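Local coordinates for protein tRNA threonylcarbamoyladenosine dehydratase (Escherichia coli, PDB 4D79) that catalyses the ATP-dependent dehydration of threonylcarbamoyladenosine at position 37 of tRNAs to its cyclic form, and can accept sulfur from the cysteine desulfurase CsdA in vitro, at residues 163-174 with 198-209; 2-10 with 24-32. All coordinates share one frame; numbering follows the deposited sequence.

Overall arrangement
Interaction 1 and interaction 2 lie on opposite sides of the chain's centre, their own centres about 32 Å apart, and share no helix or strand. Interaction 1 (163-174 with 198-209) joins two strands at one border of the seven-stranded ThiF-family sheet and extends into a potassium site; interaction 2 (2-10 with 24-32) lays the N-terminal arm against helix 22-29. Both are partly buried, but the first hides more than three times the surface. Interaction 1 combines main-chain strand pairing, the Asp168 carboxylate, packing round Phe205 and metal-bound carbonyls, whereas interaction 2 relies on two side-chain-to-backbone hydrogen bonds, water bridges and a small apolar patch. Helix 242-266 touches a segment of each.

Interaction 1 of 2, residues 163-174 with 198-209; sequences QIQVTDLAKTIQ and KLGVDCVFSTEA. With K (potassium ion), chain I.
The Phe205 ring lies against Thr172, whose CA sits over one face toward the rim, while Ile173 O approaches the ring edge near its plane, 3.7 Å from CD2. Gln165 CG reaches the same ring at CE1 (3.6 Å), with the Gln165 amide plane turned 45° from it. These residues belong to an antiparallel beta ladder of strands 164-168 and 202-206, at the border of the ThiF-type sheet; Gln165-Phe205 and Thr167-Cys203 are its hydrogen-bonded pairs. Beyond the ladder, the Asp168 carboxylate gathers the backbone amides of Leu199, Gly200 and Val201. With CG anti to its own N (chi1 -173°), it receives Leu199 N on the syn side of OD2 at 2.8 Å, while Ala170 N meets OD2 from above the carboxylate plane, closing an Asx turn. OD1 takes Val201 N from above that plane and, weakly, Gly200 N; a water links it to OD1 of Asp202, whose OD2 is bound by His255. At the other end, Thr207 OG1 donates to Gln163 OE1 (2.8 Å) in the carbonyl plane, on a lone pair. There the backbone also wraps a potassium ion, which Gln158 helps to bind: Gln174 O and Glu208 O each lie 2.6 Å from the metal, and Ser206 O 2.4 Å.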
loop_
_atom_site.group_PDB
_atom_site.type_symbol
_atom_site.label_atom_id
_atom_site.label_comp_id
_atom_site.label_asym_id
_atom_site.label_seq_id
_atom_site.Cartn_x
_atom_site.Cartn_y
_atom_site.Cartn_z
ATOM N N GLN B 163 -7.760 -5.544 8.442
ATOM C CA GLN B 163 -7.897 -5.462 9.897
ATOM C C GLN B 163 -7.010 -4.389 10.529
ATOM O O GLN B 163 -7.038 -4.225 11.754
ATOM C CB GLN B 163 -7.612 -6.827 10.520
ATOM C CG GLN B 163 -8.700 -7.856 10.256
ATOM C CD GLN B 163 -8.536 -9.120 11.052
ATOM O OE1 GLN B 163 -8.579 -9.123 12.292
ATOM N NE2 GLN B 163 -8.330 -10.222 10.340
ATOM N N ILE B 164 -6.303 -3.599 9.721
ATOM C CA ILE B 164 -5.447 -2.524 10.225
ATOM C C ILE B 164 -6.312 -1.344 10.644
ATOM O O ILE B 164 -7.252 -0.970 9.951
ATOM C CB ILE B 164 -4.422 -2.130 9.142
ATOM C CG1 ILE B 164 -3.595 -3.347 8.753
ATOM C CG2 ILE B 164 -3.579 -0.925 9.552
ATOM C CD1 ILE B 164 -2.744 -3.180 7.501
ATOM N N GLN B 165 -5.984 -0.746 11.775
ATOM C CA GLN B 165 -6.741 0.377 12.298
ATOM C C GLN B 165 -5.825 1.182 13.218
ATOM O O GLN B 165 -4.664 0.829 13.447
ATOM C CB GLN B 165 -8.023 -0.088 12.990
ATOM C CG GLN B 165 -7.848 -1.266 13.866
ATOM C CD GLN B 165 -9.164 -1.885 14.283
ATOM O OE1 GLN B 165 -9.895 -1.321 15.083
ATOM N NE2 GLN B 165 -9.491 -3.033 13.696
ATOM N N VAL B 166 -6.359 2.283 13.737
ATOM C CA VAL B 166 -5.622 3.221 14.580
ATOM C C VAL B 166 -6.318 3.298 15.929
ATOM O O VAL B 166 -7.532 3.522 15.991
ATOM C CB VAL B 166 -5.540 4.628 13.946
ATOM C CG1 VAL B 166 -4.613 5.523 14.771
ATOM C CG2 VAL B 166 -5.057 4.558 12.515
ATOM N N THR B 167 -5.546 3.159 17.008
ATOM C CA THR B 167 -6.093 3.305 18.342
ATOM C C THR B 167 -4.989 3.824 19.274
ATOM O O THR B 167 -3.824 3.988 18.891
ATOM C CB THR B 167 -6.683 1.961 18.825
ATOM O OG1 THR B 167 -7.560 2.167 19.938
ATOM C CG2 THR B 167 -5.606 0.997 19.227
ATOM N N ASP B 168 -5.364 4.078 20.514
ATOM C CA ASP B 168 -4.376 4.494 21.492
ATOM C C ASP B 168 -3.432 3.337 21.775
ATOM O O ASP B 168 -3.859 2.181 21.879
ATOM C CB ASP B 168 -5.038 4.930 22.781
ATOM C CG ASP B 168 -4.046 5.526 23.759
ATOM O OD1 ASP B 168 -3.782 6.749 23.650
ATOM O OD2 ASP B 168 -3.507 4.785 24.620
ATOM N N LEU B 169 -2.145 3.668 21.910
ATOM C CA LEU B 169 -1.105 2.656 22.103
ATOM C C LEU B 169 -1.428 1.728 23.258
ATOM O O LEU B 169 -1.065 0.547 23.216
ATOM C CB LEU B 169 0.259 3.336 22.305
ATOM C CG LEU B 169 1.460 2.422 22.631
ATOM C CD1 LEU B 169 1.689 1.384 21.515
ATOM C CD2 LEU B 169 2.741 3.285 22.887
ATOM N N ALA B 170 -2.135 2.224 24.278
ATOM C CA ALA B 170 -2.510 1.387 25.412
ATOM C C ALA B 170 -3.451 0.248 25.050
ATOM O O ALA B 170 -3.558 -0.712 25.834
ATOM C CB ALA B 170 -3.192 2.206 26.499
ATOM N N LYS B 171 -4.189 0.375 23.948
ATOM C CA LYS B 171 -5.300 -0.514 23.617
ATOM C C LYS B 171 -5.006 -1.428 22.434
ATOM O O LYS B 171 -5.904 -2.124 21.958
ATOM C CB LYS B 171 -6.579 0.293 23.381
ATOM C CG LYS B 171 -6.946 1.154 24.595
ATOM C CD LYS B 171 -8.370 1.719 24.560
ATOM C CE LYS B 171 -8.608 2.816 23.537
ATOM N NZ LYS B 171 -10.023 3.310 23.632
ATOM N N THR B 172 -3.773 -1.485 21.968
ATOM C CA THR B 172 -3.452 -2.416 20.910
ATOM C C THR B 172 -3.520 -3.869 21.413
ATOM O O THR B 172 -3.302 -4.164 22.595
ATOM C CB THR B 172 -2.063 -2.113 20.352
ATOM O OG1 THR B 172 -1.077 -2.411 21.332
ATOM C CG2 THR B 172 -1.957 -0.651 19.932
ATOM N N ILE B 173 -3.842 -4.780 20.495
ATOM C CA ILE B 173 -3.828 -6.215 20.739
ATOM C C ILE B 173 -3.005 -6.906 19.676
ATOM O O ILE B 173 -2.741 -6.352 18.603
ATOM C CB ILE B 173 -5.229 -6.852 20.751
ATOM C CG1 ILE B 173 -5.931 -6.580 19.398
ATOM C CG2 ILE B 173 -6.033 -6.324 21.937
ATOM C CD1 ILE B 173 -7.076 -7.530 19.095
ATOM N N GLN B 174 -2.623 -8.148 19.988
ATOM C CA GLN B 174 -1.952 -9.039 19.042
ATOM C C GLN B 174 -0.738 -8.371 18.430
ATOM O O GLN B 174 -0.528 -8.388 17.220
ATOM C CB GLN B 174 -2.920 -9.557 17.973
ATOM C CG GLN B 174 -3.836 -10.662 18.529
ATOM C CD GLN B 174 -3.116 -11.998 18.709
ATOM O OE1 GLN B 174 -2.044 -12.211 18.168
ATOM N NE2 GLN B 174 -3.668 -12.858 19.554
ATOM N N LYS B 198 -5.338 5.546 28.868
ATOM C CA LYS B 198 -4.746 5.855 27.574
ATOM C C LYS B 198 -3.358 6.426 27.814
ATOM O O LYS B 198 -3.083 7.017 28.866
ATOM C CB LYS B 198 -5.613 6.829 26.800
ATOM C CG LYS B 198 -6.934 6.229 26.348
ATOM C CD LYS B 198 -7.788 7.196 25.522
ATOM C CE LYS B 198 -9.045 6.505 25.003
ATOM N NZ LYS B 198 -9.727 7.237 23.896
ATOM N N LEU B 199 -2.472 6.171 26.864
ATOM C CA LEU B 199 -1.146 6.762 26.853
ATOM C C LEU B 199 -1.075 8.079 26.087
ATOM O O LEU B 199 -0.059 8.783 26.183
ATOM C CB LEU B 199 -0.154 5.779 26.243
ATOM C CG LEU B 199 0.196 4.587 27.129
ATOM C CD1 LEU B 199 0.923 3.467 26.341
ATOM C CD2 LEU B 199 1.035 5.023 28.346
ATOM N N GLY B 200 -2.117 8.441 25.348
ATOM C CA GLY B 200 -2.057 9.635 24.526
ATOM C C GLY B 200 -1.099 9.490 23.367
ATOM O O GLY B 200 -0.408 10.446 23.013
ATOM N N VAL B 201 -1.009 8.299 22.790
ATOM C CA VAL B 201 -0.162 8.041 21.628
ATOM C C VAL B 201 -0.989 7.241 20.614
ATOM O O VAL B 201 -1.507 6.170 20.940
ATOM C CB VAL B 201 1.116 7.266 21.999
ATOM C CG1 VAL B 201 1.951 6.996 20.758
ATOM C CG2 VAL B 201 1.981 8.014 23.053
ATOM N N ASP B 202 -1.068 7.725 19.378
ATOM C CA ASP B 202 -1.867 7.081 18.334
ATOM C C ASP B 202 -1.026 5.993 17.693
ATOM O O ASP B 202 0.114 6.245 17.299
ATOM C CB ASP B 202 -2.326 8.029 17.218
ATOM C CG ASP B 202 -3.274 9.116 17.682
ATOM O OD1 ASP B 202 -3.868 8.984 18.770
ATOM O OD2 ASP B 202 -3.452 10.121 16.924
ATOM N N CYS B 203 -1.601 4.798 17.541
ATOM C CA CYS B 203 -0.837 3.635 17.105
ATOM C C CYS B 203 -1.585 2.858 16.018
ATOM O O CYS B 203 -2.740 2.468 16.211
ATOM C CB CYS B 203 -0.546 2.711 18.275
ATOM S SG CYS B 203 0.599 1.379 17.808
ATOM N N VAL B 204 -0.911 2.608 14.897
ATOM C CA VAL B 204 -1.447 1.734 13.862
ATOM C C VAL B 204 -1.145 0.283 14.248
ATOM O O VAL B 204 0.001 -0.072 14.540
ATOM C CB VAL B 204 -0.832 2.055 12.495
ATOM C CG1 VAL B 204 -1.467 1.139 11.400
ATOM C CG2 VAL B 204 -0.985 3.552 12.134
ATOM N N PHE B 205 -2.170 -0.550 14.260
ATOM C CA PHE B 205 -2.035 -1.961 14.599
ATOM C C PHE B 205 -3.093 -2.728 13.821
ATOM O O PHE B 205 -3.875 -2.146 13.076
ATOM C CB PHE B 205 -2.206 -2.186 16.113
ATOM C CG PHE B 205 -3.634 -2.211 16.529
ATOM C CD1 PHE B 205 -4.390 -1.061 16.485
ATOM C CD2 PHE B 205 -4.238 -3.383 16.936
ATOM C CE1 PHE B 205 -5.751 -1.076 16.817
ATOM C CE2 PHE B 205 -5.592 -3.397 17.278
ATOM C CZ PHE B 205 -6.343 -2.253 17.212
ATOM N N SER B 206 -3.096 -4.051 13.980
ATOM C CA SER B 206 -4.103 -4.897 13.366
ATOM C C SER B 206 -4.735 -5.838 14.381
ATOM O O SER B 206 -4.055 -6.352 15.268
ATOM C CB SER B 206 -3.499 -5.653 12.212
ATOM O OG SER B 206 -4.422 -6.618 11.755
ATOM N N THR B 207 -6.048 -6.042 14.264
ATOM C CA THR B 207 -6.745 -6.984 15.131
ATOM C C THR B 207 -6.462 -8.426 14.767
ATOM O O THR B 207 -6.883 -9.310 15.506
ATOM C CB THR B 207 -8.257 -6.785 15.087
ATOM O OG1 THR B 207 -8.708 -6.756 13.730
ATOM C CG2 THR B 207 -8.634 -5.465 15.781
ATOM N N GLU B 208 -5.780 -8.668 13.653
ATOM C CA GLU B 208 -5.483 -10.027 13.219
ATOM C C GLU B 208 -4.531 -10.719 14.199
ATOM O O GLU B 208 -3.554 -10.124 14.667
ATOM C CB GLU B 208 -4.857 -9.969 11.815
ATOM C CG GLU B 208 -4.469 -11.317 11.233
ATOM C CD GLU B 208 -3.654 -11.181 9.952
ATOM O OE1 GLU B 208 -3.524 -10.054 9.414
ATOM O OE2 GLU B 208 -3.070 -12.201 9.541
ATOM N N ALA B 209 -4.798 -11.991 14.478
ATOM C CA ALA B 209 -3.907 -12.773 15.327
ATOM C C ALA B 209 -2.593 -13.031 14.597
ATOM O O ALA B 209 -2.576 -13.267 13.392
ATOM C CB ALA B 209 -4.569 -14.095 15.710
HETATM K K K I . -2.212 -7.930 15.260
HETATM O O HOH W 1 -4.576 8.258 21.595
HETATM O O HOH W 2 -0.632 -5.393 15.046
#

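Interaction 2 of 2, residues 2-10 with 24-32; sequences SVVISDAWR and ALQLFADAH
Val3 is held through both its backbone N and its backbone O: the N donates to Asp30 OD1 (2.9 Å), nearly straight at 170°, and the O accepts from Gln26 NE2 (3.0 Å) in the carbonyl plane. Next to these bonds, the Ala29 methyl packs against Trp9 CZ2 at 3.6 Å and Ile5 CD1 at 4.0 Å, and Ile5 CD1 also meets Leu25 CD2. The Gln26 chain leaves anti to its backbone N (chi1 -177°) and bends at chi2, which brings its amide to the arm; the Gln26 and Ile5 side chains run antiparallel alongside each other, with Ile5 CD1 next to Gln26 OE1. Waters complete the seam, one joining Ile5 N to Gln26 OE1, another, in the indole plane, joining Trp9 NE1 to Leu25 O. With an alanine at Gln26, Val3 O would probably lose its amide donor and the water on Ile5 N its second anchor, leaving the arm freer to move. Further out, Ser6 N-caps helix 7-20, its OG accepting from Trp9 N (2.9 Å), and Phe13 stacks edge-to-face on Trp9. The N-terminal arm is thus fastened to helix 22-29 by polar bonds and apolar packing beside them, with Asp30 supplying an anionic acceptor that probably strengthens the bond from Val3 N.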
loop_
_atom_site.group_PDB
_atom_site.type_symbol
_atom_site.label_atom_id
_atom_site.label_comp_id
_atom_site.label_asym_id
_atom_site.label_seq_id
_atom_site.Cartn_x
_atom_site.Cartn_y
_atom_site.Cartn_z
ATOM N N SER B 2 7.047 28.264 3.792
ATOM C CA SER B 2 5.937 28.448 2.864
ATOM C C SER B 2 6.380 28.064 1.452
ATOM O O SER B 2 7.454 28.457 1.007
ATOM C CB SER B 2 5.433 29.888 2.909
ATOM O OG SER B 2 4.378 30.083 1.984
ATOM N N VAL B 3 5.594 27.221 0.787
ATOM C CA VAL B 3 5.886 26.751 -0.557
ATOM C C VAL B 3 4.896 27.399 -1.518
ATOM O O VAL B 3 3.683 27.376 -1.273
ATOM C CB VAL B 3 5.829 25.207 -0.597
ATOM C CG1 VAL B 3 5.935 24.684 -2.019
ATOM C CG2 VAL B 3 6.959 24.646 0.243
ATOM N N VAL B 4 5.407 27.970 -2.603
ATOM C CA VAL B 4 4.570 28.504 -3.671
ATOM C C VAL B 4 4.282 27.334 -4.621
ATOM O O VAL B 4 5.199 26.757 -5.206
ATOM C CB VAL B 4 5.264 29.667 -4.403
ATOM C CG1 VAL B 4 4.420 30.110 -5.617
ATOM C CG2 VAL B 4 5.481 30.837 -3.464
ATOM N N ILE B 5 3.010 27.005 -4.809
ATOM C CA ILE B 5 2.635 25.840 -5.617
ATOM C C ILE B 5 2.742 26.210 -7.094
ATOM O O ILE B 5 2.153 27.196 -7.540
ATOM C CB ILE B 5 1.222 25.357 -5.240
ATOM C CG1 ILE B 5 1.287 24.702 -3.872
ATOM C CG2 ILE B 5 0.624 24.358 -6.284
ATOM C CD1 ILE B 5 -0.032 24.372 -3.241
ATOM N N SER B 6 3.599 25.492 -7.823
ATOM C CA SER B 6 3.824 25.718 -9.246
ATOM C C SER B 6 2.734 25.073 -10.121
ATOM O O SER B 6 1.925 24.237 -9.690
ATOM C CB SER B 6 5.183 25.174 -9.671
ATOM O OG SER B 6 5.173 23.745 -9.632
ATOM N N ASP B 7 2.756 25.442 -11.401
ATOM C CA ASP B 7 1.858 24.784 -12.340
ATOM C C ASP B 7 2.192 23.308 -12.447
ATOM O O ASP B 7 1.290 22.480 -12.512
ATOM C CB ASP B 7 1.947 25.435 -13.722
ATOM C CG ASP B 7 1.207 26.780 -13.806
ATOM O OD1 ASP B 7 0.348 27.095 -12.951
ATOM O OD2 ASP B 7 1.466 27.510 -14.780
ATOM N N ALA B 8 3.480 22.961 -12.411
ATOM C CA ALA B 8 3.877 21.551 -12.425
ATOM C C ALA B 8 3.356 20.794 -11.205
ATOM O O ALA B 8 2.909 19.651 -11.326
ATOM C CB ALA B 8 5.391 21.434 -12.519
ATOM N N TRP B 9 3.448 21.403 -10.021
ATOM C CA TRP B 9 2.886 20.828 -8.811
ATOM C C TRP B 9 1.396 20.569 -8.965
ATOM O O TRP B 9 0.886 19.522 -8.526
ATOM C CB TRP B 9 3.157 21.785 -7.665
ATOM C CG TRP B 9 2.953 21.266 -6.269
ATOM C CD1 TRP B 9 1.795 20.886 -5.700
ATOM C CD2 TRP B 9 3.959 21.131 -5.282
ATOM N NE1 TRP B 9 2.011 20.511 -4.402
ATOM C CE2 TRP B 9 3.341 20.653 -4.122
ATOM C CE3 TRP B 9 5.335 21.384 -5.260
ATOM C CZ2 TRP B 9 4.051 20.398 -2.951
ATOM C CZ3 TRP B 9 6.032 21.153 -4.104
ATOM C CH2 TRP B 9 5.392 20.670 -2.960
ATOM N N ARG B 10 0.660 21.524 -9.536
ATOM C CA ARG B 10 -0.762 21.270 -9.743
ATOM C C ARG B 10 -1.009 20.148 -10.756
ATOM O O ARG B 10 -2.038 19.477 -10.676
ATOM C CB ARG B 10 -1.503 22.533 -10.157
ATOM C CG ARG B 10 -1.974 23.394 -8.993
ATOM C CD ARG B 10 -2.891 24.526 -9.494
ATOM N NE ARG B 10 -2.089 25.418 -10.283
ATOM C CZ ARG B 10 -1.371 26.412 -9.783
ATOM N NH1 ARG B 10 -1.374 26.697 -8.487
ATOM N NH2 ARG B 10 -0.653 27.131 -10.600
ATOM N N ALA B 24 -6.265 22.187 1.746
ATOM C CA ALA B 24 -5.415 21.070 2.090
ATOM C C ALA B 24 -4.193 20.989 1.178
ATOM O O ALA B 24 -3.104 20.625 1.634
ATOM C CB ALA B 24 -6.226 19.785 2.024
ATOM N N LEU B 25 -4.356 21.237 -0.124
ATOM C CA LEU B 25 -3.189 21.155 -1.002
ATOM C C LEU B 25 -2.077 22.080 -0.506
ATOM O O LEU B 25 -0.896 21.716 -0.507
ATOM C CB LEU B 25 -3.573 21.496 -2.440
ATOM C CG LEU B 25 -2.468 21.260 -3.482
ATOM C CD1 LEU B 25 -2.271 19.763 -3.773
ATOM C CD2 LEU B 25 -2.770 22.015 -4.796
ATOM N N GLN B 26 -2.433 23.288 -0.123
ATOM C CA GLN B 26 -1.437 24.227 0.382
ATOM C C GLN B 26 -0.927 23.805 1.759
ATOM O O GLN B 26 0.270 23.925 2.045
ATOM C CB GLN B 26 -2.011 25.648 0.423
ATOM C CG GLN B 26 -0.998 26.668 0.883
ATOM C CD GLN B 26 0.090 26.933 -0.113
ATOM O OE1 GLN B 26 -0.126 27.563 -1.160
ATOM N NE2 GLN B 26 1.250 26.379 0.150
ATOM N N LEU B 27 -1.814 23.298 2.619
ATOM C CA LEU B 27 -1.377 22.798 3.925
ATOM C C LEU B 27 -0.316 21.719 3.762
ATOM O O LEU B 27 0.685 21.709 4.481
ATOM C CB LEU B 27 -2.573 22.234 4.702
ATOM C CG LEU B 27 -2.308 21.675 6.101
ATOM C CD1 LEU B 27 -1.951 22.810 7.081
ATOM C CD2 LEU B 27 -3.532 20.908 6.577
ATOM N N PHE B 28 -0.566 20.761 2.852
ATOM C CA PHE B 28 0.388 19.697 2.594
ATOM C C PHE B 28 1.692 20.251 2.023
ATOM O O PHE B 28 2.795 19.814 2.416
ATOM C CB PHE B 28 -0.205 18.638 1.641
ATOM C CG PHE B 28 -1.466 17.940 2.147
ATOM C CD1 PHE B 28 -1.871 18.019 3.466
ATOM C CD2 PHE B 28 -2.253 17.176 1.259
ATOM C CE1 PHE B 28 -3.036 17.355 3.899
ATOM C CE2 PHE B 28 -3.406 16.522 1.703
ATOM C CZ PHE B 28 -3.789 16.618 3.020
ATOM N N ALA B 29 1.600 21.186 1.080
ATOM C CA ALA B 29 2.821 21.725 0.480
ATOM C C ALA B 29 3.690 22.442 1.519
ATOM O O ALA B 29 4.922 22.447 1.417
ATOM C CB ALA B 29 2.475 22.669 -0.669
ATOM N N ASP B 30 3.064 23.038 2.516
ATOM C CA ASP B 30 3.734 23.786 3.574
ATOM C C ASP B 30 4.204 22.886 4.710
ATOM O O ASP B 30 4.899 23.365 5.624
ATOM C CB ASP B 30 2.780 24.819 4.168
ATOM C CG ASP B 30 2.511 25.978 3.263
ATOM O OD1 ASP B 30 3.331 26.214 2.383
ATOM O OD2 ASP B 30 1.541 26.724 3.506
ATOM N N ALA B 31 3.849 21.605 4.676
ATOM C CA ALA B 31 4.130 20.712 5.796
ATOM C C ALA B 31 5.525 20.134 5.692
ATOM O O ALA B 31 6.094 19.992 4.611
ATOM C CB ALA B 31 3.112 19.579 5.874
ATOM N N HIS B 32 6.078 19.801 6.841
ATOM C CA HIS B 32 7.358 19.116 6.918
ATOM C C HIS B 32 7.124 17.904 7.804
ATOM O O HIS B 32 6.890 18.055 9.010
ATOM C CB HIS B 32 8.464 20.030 7.480
ATOM C CG HIS B 32 9.834 19.435 7.355
ATOM N ND1 HIS B 32 10.989 20.105 7.719
ATOM C CD2 HIS B 32 10.229 18.214 6.911
ATOM C CE1 HIS B 32 12.034 19.324 7.490
ATOM N NE2 HIS B 32 11.600 18.171 6.989
HETATM O O HOH W 3 5.807 25.949 5.853
HETATM O O HOH W 4 1.061 28.535 -3.419
HETATM O O HOH W 5 0.542 19.788 -2.047
#